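Local coordinates for protein chloride intracellular channel Clic (Drosophila melanogaster, PDB 2YV7) that might insert into membranes from a soluble, glutathione-transferase-like form and act as a chloride channel whose activity depends on pH, at residues Thr123-Leu128 with Arg164-Asp169; Ser149-Ile154 with Pro180-Ile185; Phe195-Pro198 with Ala203-Arg206. All coordinates share one frame; numbering follows the deposited sequence.

All three contacts lie in the all-helical C-terminal domain of the GST fold. Contacts 1 and 2 alternate along the chain: helix 119-125 comes first, then helix 141-161, the loop holding 164-169, and helix 173-193. Contact 3 follows both, on the loop and helix that come next. Contact 2 is in the middle, its centre about 10 Å from that of contact 1 and about 8 Å from that of contact 3; the centres of contacts 1 and 3 are about 15 Å apart, with no touch between them. His150 NE2 reaches Leu124 O of contact 1, while Leu151 CD1 meets Ile197 CG1 of contact 3. Packing is therefore continuous through this domain, distinct from the N-terminal domain thought to rearrange on membrane insertion.

Contact 1 (Thr123-Leu128 with Arg164-Asp169); sequences TLIENL and RFLTGD
Leu124 and Leu166 meet through one methyl each, Leu124 CD2 lying 4.1 Å from Leu166 CD2, and their side chains cross at a slant. The other branch of Leu166 comes up to the neighbouring helix residue, with CD1 at 4.5 Å from Ile125 CG2, so one leucine spans two consecutive side chains of helix 119-125. In Leu124, CG stands opposite the backbone N (chi1 176°), which carries the isobutyl group out toward the loop. Only 90 Å² is buried in all, and the nearest CA atoms, those of Leu124 and Leu166, stay 9.9 Å apart: the two backbones are bridged by side chains.

The next shell fixes the loop. Asp169 OD1 accepts a hydrogen bond from the backbone N of Arg164 at 2.9 Å, the donor lying almost in line with the C-O bond, and Phe165 N bonds to Gly168 O at 2.8 Å. Leu166 N itself is hydrogen-bonded to Asp175 OD1 of helix 173-193, and Tyr207 also packs on the leucine. In the helical GST-type C-terminal domain, the loop between helices 141-161 and 173-193 is thus packed by its leucine onto the end of helix 119-125. Because no polar bond joins the segments, their contact is purely apolar and carries little directional preference; the placing of Leu166 probably owes more to the bonds within its loop and to Asp175 than to this contact.

Contact 2 (Ser149-Ile154 with Pro180-Ile185); sequences SHLRKI and PRLQHI
Pro180 O takes two donors from one residue: His184 N at 3.1 Å, the regular helical bond, and His184 ND1 at 3.2 Å, a weak bond bent to 130°. The imidazole is thus folded back along its own helix, and its NE2 makes a further hydrogen bond to Ala39 O, so both ring nitrogens have partners.

The contact between the helices is made on a different flank of helix 173-193 and is wholly apolar. Leu151 CD2 is the shared point, 3.8 Å from Leu182 CD2 and 4.0 Å from Ile185 CD1. Leu182 and Ile185 are three residues apart, and the one methyl from helix 141-161 touches the ends of both. Leu151 points against the run of both partners, and the touching is confined to the methyl ends. With its CG opposite the carbonyl carbon (chi1 -69°), Leu182 brings CD2 to Leu151 although its CB does not point straight across. Leu151 and Leu182 also have the closest CA pair, at 9.1 Å.

Such packing of long helices forms the interior of the C-terminal domain of the GST fold. Leu182 continues onto Tyr207 and Met208 of helix 202-212. On the His184 side, Pro180 and Arg181 pack against Leu41 of helix 41-55 in the thioredoxin-like N-terminal domain, the part thought to rearrange on membrane insertion.

Contact 3 (Phe195-Pro198 with Ala203-Arg206); sequences FEIP and ALWR
Trp205 NE1 donates to two successive carbonyls of the loop, Pro198 O at 3.0 Å and, weakly, Ile197 O at 3.2 Å. The N-H is shared and neither bond is straight, with angles of 135° and 133°. Pro198 O lies close to the indole plane, yet the donor approaches it from well above the carbonyl plane.

The tight part centres on Ile197. Its CB is 3.8 Å from Trp205 CZ2, while its CG2 reaches Leu204 CD2 at 4.0 Å, the side chains of Ile197 and Leu204 crossing at about a right angle. CG2 stands opposite the backbone N of Ile197, and this puts that methyl between the indole and the leucine. The other side is looser: Pro198 turns its CB away from the helix and remains partly exposed, and Glu196, exposed, pairs with Lys190 in a salt bridge.

A leucine in place of Trp205 would probably leave both carbonyls without this donor and open a gap beside Ile197. Residues Ile254 to Ile256 near the C-terminus also pack on the indole. This is a connecting loop pinned to the helix it leads into, here between helices 173-193 and 202-212 of the helical GST-type C-terminal domain.

Contact 1 (Thr123-Leu128 with Arg164-Asp169)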
ATOM      1  N   THR A 123       6.221  15.388   3.597  1.00 28.25           N
ATOM      2  CA  THR A 123       7.427  15.732   2.833  1.00 24.64           C
ATOM      3  C   THR A 123       8.444  14.592   2.951  1.00 23.24           C
ATOM      4  O   THR A 123       9.191  14.274   2.004  1.00 25.46           O
ATOM      5  CB  THR A 123       8.069  16.983   3.434  1.00 32.77           C
ATOM      6  OG1 THR A 123       7.202  18.113   3.241  1.00 29.74           O
ATOM      7  CG2 THR A 123       9.416  17.246   2.698  1.00 28.48           C
ATOM      8  N   LEU A 124       8.490  14.002   4.146  1.00 22.21           N
ATOM      9  CA  LEU A 124       9.376  12.871   4.432  1.00 25.04           C
ATOM     10  C   LEU A 124       9.238  11.740   3.410  1.00 27.31           C
ATOM     11  O   LEU A 124      10.214  11.161   2.985  1.00 26.94           O
ATOM     12  CB  LEU A 124       9.156  12.333   5.846  1.00 31.22           C
ATOM     13  CG  LEU A 124       9.937  11.080   6.286  1.00 29.27           C
ATOM     14  CD1 LEU A 124      11.370  11.526   6.560  1.00 37.02           C
ATOM     15  CD2 LEU A 124       9.283  10.538   7.565  1.00 31.43           C
ATOM     16  N   ILE A 125       7.998  11.350   3.099  1.00 25.20           N
ATOM     17  CA  ILE A 125       7.819  10.177   2.249  1.00 24.40           C
ATOM     18  C   ILE A 125       7.626  10.486   0.755  1.00 24.32           C
ATOM     19  O   ILE A 125       7.596   9.590  -0.071  1.00 25.18           O
ATOM     20  CB  ILE A 125       6.686   9.299   2.773  1.00 22.99           C
ATOM     21  CG1 ILE A 125       5.311  10.017   2.673  1.00 24.35           C
ATOM     22  CG2 ILE A 125       6.964   8.910   4.262  1.00 25.95           C
ATOM     23  CD1 ILE A 125       4.063   9.081   3.065  1.00 28.52           C
ATOM     24  N   GLU A 126       7.474  11.759   0.413  1.00 24.92           N
ATOM     25  CA  GLU A 126       7.237  12.143  -0.972  1.00 25.37           C
ATOM     26  C   GLU A 126       8.311  11.612  -1.921  1.00 27.57           C
ATOM     27  O   GLU A 126       9.517  11.635  -1.585  1.00 25.39           O
ATOM     28  CB  GLU A 126       7.151  13.674  -1.071  1.00 33.78           C
ATOM     29  CG  GLU A 126       6.672  14.161  -2.406  1.00 39.55           C
ATOM     30  CD  GLU A 126       6.427  15.660  -2.380  1.00 41.75           C
ATOM     31  OE1 GLU A 126       7.222  16.365  -1.681  1.00 40.96           O
ATOM     32  OE2 GLU A 126       5.422  16.098  -3.026  1.00 46.26           O
ATOM     33  N   ASN A 127       7.870  11.130  -3.091  1.00 24.23           N
ATOM     34  CA  ASN A 127       8.768  10.713  -4.184  1.00 26.00           C
ATOM     35  C   ASN A 127       9.574   9.440  -3.887  1.00 28.03           C
ATOM     36  O   ASN A 127      10.511   9.095  -4.598  1.00 27.30           O
ATOM     37  CB  ASN A 127       9.769  11.854  -4.531  1.00 29.82           C
ATOM     38  CG  ASN A 127       9.105  13.060  -5.238  1.00 32.78           C
ATOM     39  OD1 ASN A 127       9.495  14.227  -5.004  1.00 35.64           O
ATOM     40  ND2 ASN A 127       8.129  12.795  -6.090  1.00 30.49           N
ATOM     41  N   LEU A 128       9.184   8.695  -2.870  1.00 25.49           N
ATOM     42  CA  LEU A 128       9.888   7.460  -2.552  1.00 26.29           C
ATOM     43  C   LEU A 128       9.757   6.444  -3.678  1.00 27.17           C
ATOM     44  O   LEU A 128      10.740   5.830  -4.160  1.00 26.56           O
ATOM     45  CB  LEU A 128       9.367   6.895  -1.216  1.00 23.94           C
ATOM     46  CG  LEU A 128       9.916   5.530  -0.803  1.00 24.60           C
ATOM     47  CD1 LEU A 128      11.438   5.704  -0.578  1.00 23.19           C
ATOM     48  CD2 LEU A 128       9.224   5.008   0.469  1.00 23.88           C
ATOM     49  N   ARG A 164       5.060   3.863  17.312  1.00 33.68           N
ATOM     50  CA  ARG A 164       4.914   2.608  16.598  1.00 32.55           C
ATOM     51  C   ARG A 164       4.794   2.966  15.121  1.00 33.71           C
ATOM     52  O   ARG A 164       5.391   2.289  14.314  1.00 33.24           O
ATOM     53  CB  ARG A 164       3.683   1.795  17.008  1.00 32.69           C
ATOM     54  CG  ARG A 164       3.595   0.438  16.332  1.00 39.93           C
ATOM     55  CD  ARG A 164       2.435  -0.358  16.801  1.00 42.57           C
ATOM     56  NE  ARG A 164       2.846  -1.103  17.963  1.00 50.36           N
ATOM     57  CZ  ARG A 164       2.802  -2.423  18.068  1.00 50.65           C
ATOM     58  NH1 ARG A 164       2.334  -3.184  17.079  1.00 53.42           N
ATOM     59  NH2 ARG A 164       3.208  -2.973  19.202  1.00 54.62           N
ATOM     60  N   PHE A 165       4.058   4.029  14.817  1.00 30.80           N
ATOM     61  CA  PHE A 165       3.840   4.389  13.393  1.00 31.33           C
ATOM     62  C   PHE A 165       4.354   5.791  13.054  1.00 29.95           C
ATOM     63  O   PHE A 165       4.989   6.437  13.881  1.00 29.50           O
ATOM     64  CB  PHE A 165       2.344   4.223  13.105  1.00 29.36           C
ATOM     65  CG  PHE A 165       1.853   2.829  13.344  1.00 28.79           C
ATOM     66  CD1 PHE A 165       2.273   1.771  12.541  1.00 30.96           C
ATOM     67  CD2 PHE A 165       0.955   2.572  14.408  1.00 32.96           C
ATOM     68  CE1 PHE A 165       1.796   0.473  12.750  1.00 32.39           C
ATOM     69  CE2 PHE A 165       0.458   1.265  14.606  1.00 31.33           C
ATOM     70  CZ  PHE A 165       0.886   0.236  13.784  1.00 29.46           C
ATOM     71  N   LEU A 166       4.127   6.276  11.834  1.00 25.70           N
ATOM     72  CA  LEU A 166       4.821   7.502  11.431  1.00 26.42           C
ATOM     73  C   LEU A 166       4.441   8.740  12.288  1.00 29.91           C
ATOM     74  O   LEU A 166       5.249   9.631  12.467  1.00 29.92           O
ATOM     75  CB  LEU A 166       4.527   7.885   9.984  1.00 24.69           C
ATOM     76  CG  LEU A 166       5.242   7.038   8.949  1.00 24.61           C
ATOM     77  CD1 LEU A 166       4.571   7.127   7.595  1.00 26.20           C
ATOM     78  CD2 LEU A 166       6.737   7.514   8.821  1.00 26.41           C
ATOM     79  N   THR A 167       3.197   8.857  12.704  1.00 26.88           N
ATOM     80  CA  THR A 167       2.778  10.091  13.379  1.00 32.41           C
ATOM     81  C   THR A 167       2.356   9.834  14.827  1.00 34.11           C
ATOM     82  O   THR A 167       1.858  10.752  15.490  1.00 37.22           O
ATOM     83  CB  THR A 167       1.594  10.784  12.670  1.00 31.22           C
ATOM     84  OG1 THR A 167       0.480   9.904  12.781  1.00 30.86           O
ATOM     85  CG2 THR A 167       1.887  11.040  11.159  1.00 27.29           C
ATOM     86  N   GLY A 168       2.557   8.614  15.307  1.00 30.29           N
ATOM     87  CA  GLY A 168       2.148   8.197  16.672  1.00 32.36           C
ATOM     88  C   GLY A 168       1.931   6.707  16.816  1.00 38.83           C
ATOM     89  O   GLY A 168       2.420   5.932  15.985  1.00 37.36           O
ATOM     90  N   ASP A 169       1.182   6.271  17.844  1.00 33.07           N
ATOM     91  CA  ASP A 169       0.996   4.844  18.015  1.00 36.05           C
ATOM     92  C   ASP A 169      -0.192   4.245  17.267  1.00 35.13           C
ATOM     93  O   ASP A 169      -0.399   3.055  17.356  1.00 35.81           O
ATOM     94  CB  ASP A 169       1.028   4.432  19.485  1.00 41.45           C
ATOM     95  CG  ASP A 169       2.332   4.867  20.198  1.00 49.47           C
ATOM     96  OD1 ASP A 169       3.447   4.728  19.603  1.00 39.45           O
ATOM     97  OD2 ASP A 169       2.247   5.347  21.377  1.00 47.15           O
TER

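Contact 2 (Ser149-Ile154 with Pro180-Ile185)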
ATOM      1  N   SER A 149      19.293   6.308   0.800  1.00 25.80           N
ATOM      2  CA  SER A 149      19.386   7.576   1.539  1.00 25.29           C
ATOM      3  C   SER A 149      17.993   8.024   2.046  1.00 25.31           C
ATOM      4  O   SER A 149      17.861   8.583   3.148  1.00 24.17           O
ATOM      5  CB  SER A 149      19.957   8.711   0.660  1.00 30.59           C
ATOM      6  OG  SER A 149      21.289   8.447   0.260  1.00 39.73           O
ATOM      7  N   HIS A 150      16.986   7.811   1.201  1.00 23.60           N
ATOM      8  CA  HIS A 150      15.570   8.187   1.553  1.00 20.22           C
ATOM      9  C   HIS A 150      15.103   7.302   2.713  1.00 21.18           C
ATOM     10  O   HIS A 150      14.491   7.789   3.646  1.00 26.53           O
ATOM     11  CB  HIS A 150      14.716   7.967   0.346  1.00 23.37           C
ATOM     12  CG  HIS A 150      13.413   8.700   0.387  1.00 26.78           C
ATOM     13  ND1 HIS A 150      12.828   9.189  -0.754  1.00 27.05           N
ATOM     14  CD2 HIS A 150      12.609   9.066   1.417  1.00 26.11           C
ATOM     15  CE1 HIS A 150      11.683   9.769  -0.441  1.00 26.68           C
ATOM     16  NE2 HIS A 150      11.515   9.698   0.864  1.00 27.34           N
ATOM     17  N   LEU A 151      15.382   5.984   2.634  1.00 23.25           N
ATOM     18  CA  LEU A 151      14.952   5.037   3.701  1.00 20.71           C
ATOM     19  C   LEU A 151      15.673   5.403   4.999  1.00 21.59           C
ATOM     20  O   LEU A 151      15.159   5.184   6.086  1.00 24.58           O
ATOM     21  CB  LEU A 151      15.266   3.600   3.332  1.00 24.64           C
ATOM     22  CG  LEU A 151      14.586   3.022   2.072  1.00 22.32           C
ATOM     23  CD1 LEU A 151      14.977   1.593   1.701  1.00 25.83           C
ATOM     24  CD2 LEU A 151      12.999   3.106   2.342  1.00 26.56           C
ATOM     25  N   ARG A 152      16.927   5.889   4.878  1.00 25.55           N
ATOM     26  CA  ARG A 152      17.643   6.363   6.092  1.00 25.88           C
ATOM     27  C   ARG A 152      16.940   7.489   6.758  1.00 22.15           C
ATOM     28  O   ARG A 152      16.849   7.539   7.975  1.00 26.06           O
ATOM     29  CB  ARG A 152      19.108   6.671   5.735  1.00 23.22           C
ATOM     30  CG  ARG A 152      20.016   7.255   6.861  1.00 24.57           C
ATOM     31  CD  ARG A 152      20.063   6.320   8.076  1.00 24.84           C
ATOM     32  NE  ARG A 152      20.887   6.850   9.205  1.00 25.29           N
ATOM     33  CZ  ARG A 152      22.195   6.615   9.316  1.00 28.55           C
ATOM     34  NH1 ARG A 152      22.790   5.906   8.379  1.00 27.19           N
ATOM     35  NH2 ARG A 152      22.891   7.077  10.366  1.00 27.34           N
ATOM     36  N   LYS A 153      16.466   8.439   5.975  1.00 24.48           N
ATOM     37  CA  LYS A 153      15.669   9.575   6.498  1.00 22.63           C
ATOM     38  C   LYS A 153      14.441   9.081   7.203  1.00 27.03           C
ATOM     39  O   LYS A 153      14.140   9.523   8.328  1.00 25.43           O
ATOM     40  CB  LYS A 153      15.286  10.575   5.399  1.00 26.29           C
ATOM     41  CG  LYS A 153      16.422  11.191   4.496  1.00 32.29           C
ATOM     42  CD  LYS A 153      17.629  11.677   5.189  1.00 36.38           C
ATOM     43  CE  LYS A 153      18.780  11.920   4.091  1.00 34.22           C
ATOM     44  NZ  LYS A 153      18.192  12.507   2.805  1.00 34.29           N
ATOM     45  N   ILE A 154      13.725   8.135   6.582  1.00 23.62           N
ATOM     46  CA  ILE A 154      12.524   7.559   7.235  1.00 22.55           C
ATOM     47  C   ILE A 154      12.912   6.834   8.509  1.00 22.94           C
ATOM     48  O   ILE A 154      12.337   7.006   9.532  1.00 25.25           O
ATOM     49  CB  ILE A 154      11.736   6.659   6.234  1.00 21.19           C
ATOM     50  CG1 ILE A 154      11.307   7.545   5.046  1.00 21.83           C
ATOM     51  CG2 ILE A 154      10.597   5.911   6.912  1.00 24.64           C
ATOM     52  CD1 ILE A 154      10.827   6.751   3.693  1.00 20.23           C
ATOM     53  N   PRO A 180       2.827  -0.108   1.741  1.00 22.05           N
ATOM     54  CA  PRO A 180       2.834  -0.796   0.429  1.00 24.07           C
ATOM     55  C   PRO A 180       4.134  -0.519  -0.383  1.00 24.15           C
ATOM     56  O   PRO A 180       4.746  -1.450  -0.930  1.00 19.81           O
ATOM     57  CB  PRO A 180       1.573  -0.260  -0.271  1.00 25.48           C
ATOM     58  CG  PRO A 180       0.647   0.158   0.844  1.00 19.59           C
ATOM     59  CD  PRO A 180       1.598   0.737   1.890  1.00 20.77           C
ATOM     60  N   ARG A 181       4.661   0.724  -0.300  1.00 18.54           N
ATOM     61  CA  ARG A 181       5.936   0.974  -1.049  1.00 19.06           C
ATOM     62  C   ARG A 181       7.119   0.223  -0.418  1.00 20.09           C
ATOM     63  O   ARG A 181       7.950  -0.261  -1.115  1.00 21.73           O
ATOM     64  CB  ARG A 181       6.202   2.494  -1.131  1.00 21.70           C
ATOM     65  CG  ARG A 181       5.174   3.178  -2.044  1.00 19.78           C
ATOM     66  CD  ARG A 181       4.986   4.673  -1.622  1.00 22.93           C
ATOM     67  NE  ARG A 181       4.179   5.225  -2.705  1.00 23.03           N
ATOM     68  CZ  ARG A 181       2.851   5.020  -2.840  1.00 26.10           C
ATOM     69  NH1 ARG A 181       2.193   4.315  -1.925  1.00 22.60           N
ATOM     70  NH2 ARG A 181       2.210   5.547  -3.888  1.00 26.17           N
ATOM     71  N   LEU A 182       7.192   0.087   0.917  1.00 18.15           N
ATOM     72  CA  LEU A 182       8.248  -0.699   1.559  1.00 19.91           C
ATOM     73  C   LEU A 182       8.194  -2.160   1.115  1.00 22.65           C
ATOM     74  O   LEU A 182       9.230  -2.794   0.777  1.00 20.97           O
ATOM     75  CB  LEU A 182       8.109  -0.591   3.091  1.00 19.42           C
ATOM     76  CG  LEU A 182       8.427   0.790   3.679  1.00 19.94           C
ATOM     77  CD1 LEU A 182       8.317   0.655   5.148  1.00 20.67           C
ATOM     78  CD2 LEU A 182       9.975   1.092   3.377  1.00 20.51           C
ATOM     79  N   GLN A 183       6.995  -2.666   0.990  1.00 21.56           N
ATOM     80  CA  GLN A 183       6.851  -4.042   0.503  1.00 20.83           C
ATOM     81  C   GLN A 183       7.298  -4.212  -0.973  1.00 19.93           C
ATOM     82  O   GLN A 183       8.041  -5.180  -1.240  1.00 23.50           O
ATOM     83  CB  GLN A 183       5.379  -4.496   0.708  1.00 21.37           C
ATOM     84  CG  GLN A 183       5.242  -6.023   0.403  1.00 20.40           C
ATOM     85  CD  GLN A 183       5.856  -6.916   1.504  1.00 27.29           C
ATOM     86  OE1 GLN A 183       6.406  -6.424   2.469  1.00 23.52           O
ATOM     87  NE2 GLN A 183       5.720  -8.269   1.358  1.00 26.99           N
ATOM     88  N   HIS A 184       6.996  -3.284  -1.904  1.00 17.91           N
ATOM     89  CA  HIS A 184       7.490  -3.410  -3.279  1.00 22.54           C
ATOM     90  C   HIS A 184       9.012  -3.255  -3.282  1.00 19.93           C
ATOM     91  O   HIS A 184       9.705  -3.928  -3.991  1.00 21.80           O
ATOM     92  CB  HIS A 184       6.876  -2.303  -4.139  1.00 22.82           C
ATOM     93  CG  HIS A 184       5.476  -2.580  -4.601  1.00 23.26           C
ATOM     94  ND1 HIS A 184       4.459  -2.974  -3.739  1.00 24.28           N
ATOM     95  CD2 HIS A 184       4.892  -2.392  -5.808  1.00 20.85           C
ATOM     96  CE1 HIS A 184       3.336  -3.136  -4.443  1.00 21.89           C
ATOM     97  NE2 HIS A 184       3.559  -2.716  -5.669  1.00 24.14           N
ATOM     98  N   ILE A 185       9.528  -2.338  -2.455  1.00 17.23           N
ATOM     99  CA  ILE A 185      11.001  -2.181  -2.312  1.00 17.63           C
ATOM    100  C   ILE A 185      11.649  -3.498  -1.909  1.00 20.18           C
ATOM    101  O   ILE A 185      12.585  -3.901  -2.610  1.00 22.38           O
ATOM    102  CB  ILE A 185      11.352  -1.068  -1.319  1.00 22.04           C
ATOM    103  CG1 ILE A 185      11.052   0.316  -1.943  1.00 21.91           C
ATOM    104  CG2 ILE A 185      12.859  -1.074  -0.997  1.00 24.99           C
ATOM    105  CD1 ILE A 185      11.122   1.457  -0.843  1.00 23.02           C
TER

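Contact 3 (Phe195-Pro198 with Ala203-Arg206)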
ATOM      1  N   PHE A 195      18.776  -5.796  -4.266  1.00 21.84           N
ATOM      2  CA  PHE A 195      18.785  -4.774  -3.229  1.00 27.05           C
ATOM      3  C   PHE A 195      18.189  -5.312  -1.979  1.00 25.27           C
ATOM      4  O   PHE A 195      17.128  -5.993  -2.010  1.00 29.51           O
ATOM      5  CB  PHE A 195      17.946  -3.555  -3.695  1.00 29.49           C
ATOM      6  CG  PHE A 195      17.907  -2.453  -2.698  1.00 29.75           C
ATOM      7  CD1 PHE A 195      19.001  -1.586  -2.558  1.00 32.41           C
ATOM      8  CD2 PHE A 195      16.788  -2.292  -1.884  1.00 26.17           C
ATOM      9  CE1 PHE A 195      18.952  -0.531  -1.645  1.00 29.63           C
ATOM     10  CE2 PHE A 195      16.746  -1.310  -0.952  1.00 30.44           C
ATOM     11  CZ  PHE A 195      17.786  -0.410  -0.807  1.00 28.01           C
ATOM     12  N   GLU A 196      18.831  -5.003  -0.830  1.00 22.46           N
ATOM     13  CA  GLU A 196      18.247  -5.296   0.475  1.00 26.80           C
ATOM     14  C   GLU A 196      18.345  -4.108   1.358  1.00 28.40           C
ATOM     15  O   GLU A 196      19.333  -3.413   1.290  1.00 29.45           O
ATOM     16  CB  GLU A 196      18.986  -6.418   1.205  1.00 35.49           C
ATOM     17  CG  GLU A 196      18.274  -7.730   1.069  1.00 49.66           C
ATOM     18  CD  GLU A 196      19.192  -8.900   1.332  1.00 49.99           C
ATOM     19  OE1 GLU A 196      20.359  -8.667   1.786  1.00 55.67           O
ATOM     20  OE2 GLU A 196      18.754 -10.036   1.060  1.00 52.88           O
ATOM     21  N   ILE A 197      17.344  -3.929   2.223  1.00 25.68           N
ATOM     22  CA  ILE A 197      17.299  -2.828   3.215  1.00 26.91           C
ATOM     23  C   ILE A 197      18.171  -3.205   4.382  1.00 26.51           C
ATOM     24  O   ILE A 197      17.973  -4.252   5.004  1.00 28.25           O
ATOM     25  CB  ILE A 197      15.850  -2.537   3.763  1.00 27.26           C
ATOM     26  CG1 ILE A 197      14.904  -2.110   2.629  1.00 24.46           C
ATOM     27  CG2 ILE A 197      15.945  -1.464   4.880  1.00 23.77           C
ATOM     28  CD1 ILE A 197      13.450  -2.101   3.033  1.00 26.46           C
ATOM     29  N   PRO A 198      19.213  -2.406   4.637  1.00 26.75           N
ATOM     30  CA  PRO A 198      20.245  -2.916   5.542  1.00 27.44           C
ATOM     31  C   PRO A 198      19.818  -2.986   6.972  1.00 29.22           C
ATOM     32  O   PRO A 198      18.843  -2.281   7.400  1.00 29.20           O
ATOM     33  CB  PRO A 198      21.429  -1.943   5.342  1.00 28.45           C
ATOM     34  CG  PRO A 198      20.910  -0.805   4.679  1.00 30.41           C
ATOM     35  CD  PRO A 198      19.568  -1.117   4.029  1.00 27.31           C
ATOM     36  N   ALA A 203      15.011   1.177  13.314  1.00 23.96           N
ATOM     37  CA  ALA A 203      13.624   1.724  13.551  1.00 22.09           C
ATOM     38  C   ALA A 203      12.706   1.354  12.366  1.00 25.54           C
ATOM     39  O   ALA A 203      11.486   1.076  12.534  1.00 25.76           O
ATOM     40  CB  ALA A 203      13.666   3.172  13.750  1.00 23.71           C
ATOM     41  N   LEU A 204      13.300   1.361  11.179  1.00 23.52           N
ATOM     42  CA  LEU A 204      12.588   0.955   9.954  1.00 27.88           C
ATOM     43  C   LEU A 204      12.228  -0.534   9.983  1.00 26.10           C
ATOM     44  O   LEU A 204      11.119  -0.931   9.613  1.00 24.75           O
ATOM     45  CB  LEU A 204      13.398   1.359   8.710  1.00 24.83           C
ATOM     46  CG  LEU A 204      12.605   1.191   7.378  1.00 24.19           C
ATOM     47  CD1 LEU A 204      11.300   2.051   7.334  1.00 26.86           C
ATOM     48  CD2 LEU A 204      13.507   1.447   6.160  1.00 27.33           C
ATOM     49  N   TRP A 205      13.156  -1.368  10.445  1.00 23.81           N
ATOM     50  CA  TRP A 205      12.881  -2.809  10.478  1.00 24.59           C
ATOM     51  C   TRP A 205      11.818  -3.065  11.527  1.00 29.91           C
ATOM     52  O   TRP A 205      10.921  -3.875  11.327  1.00 29.54           O
ATOM     53  CB  TRP A 205      14.191  -3.590  10.725  1.00 26.17           C
ATOM     54  CG  TRP A 205      14.883  -3.883   9.464  1.00 28.44           C
ATOM     55  CD1 TRP A 205      16.137  -3.458   9.073  1.00 26.17           C
ATOM     56  CD2 TRP A 205      14.358  -4.661   8.371  1.00 25.62           C
ATOM     57  NE1 TRP A 205      16.411  -3.938   7.821  1.00 27.40           N
ATOM     58  CE2 TRP A 205      15.353  -4.676   7.359  1.00 28.91           C
ATOM     59  CE3 TRP A 205      13.137  -5.355   8.166  1.00 25.99           C
ATOM     60  CZ2 TRP A 205      15.195  -5.362   6.144  1.00 24.99           C
ATOM     61  CZ3 TRP A 205      12.940  -6.039   6.925  1.00 25.91           C
ATOM     62  CH2 TRP A 205      13.981  -6.034   5.934  1.00 28.10           C
ATOM     63  N   ARG A 206      11.862  -2.290  12.601  1.00 27.29           N
ATOM     64  CA  ARG A 206      10.855  -2.404  13.683  1.00 27.41           C
ATOM     65  C   ARG A 206       9.473  -1.956  13.142  1.00 29.57           C
ATOM     66  O   ARG A 206       8.458  -2.577  13.427  1.00 27.75           O
ATOM     67  CB  ARG A 206      11.302  -1.594  14.878  1.00 32.26           C
ATOM     68  CG  ARG A 206      10.326  -1.587  16.079  1.00 37.18           C
ATOM     69  CD  ARG A 206      10.883  -0.835  17.344  1.00 40.81           C
ATOM     70  NE  ARG A 206      11.785   0.299  17.068  1.00 48.57           N
ATOM     71  CZ  ARG A 206      13.109   0.305  17.324  1.00 50.28           C
ATOM     72  NH1 ARG A 206      13.705  -0.763  17.876  1.00 52.86           N
ATOM     73  NH2 ARG A 206      13.854   1.380  17.033  1.00 49.72           N
TER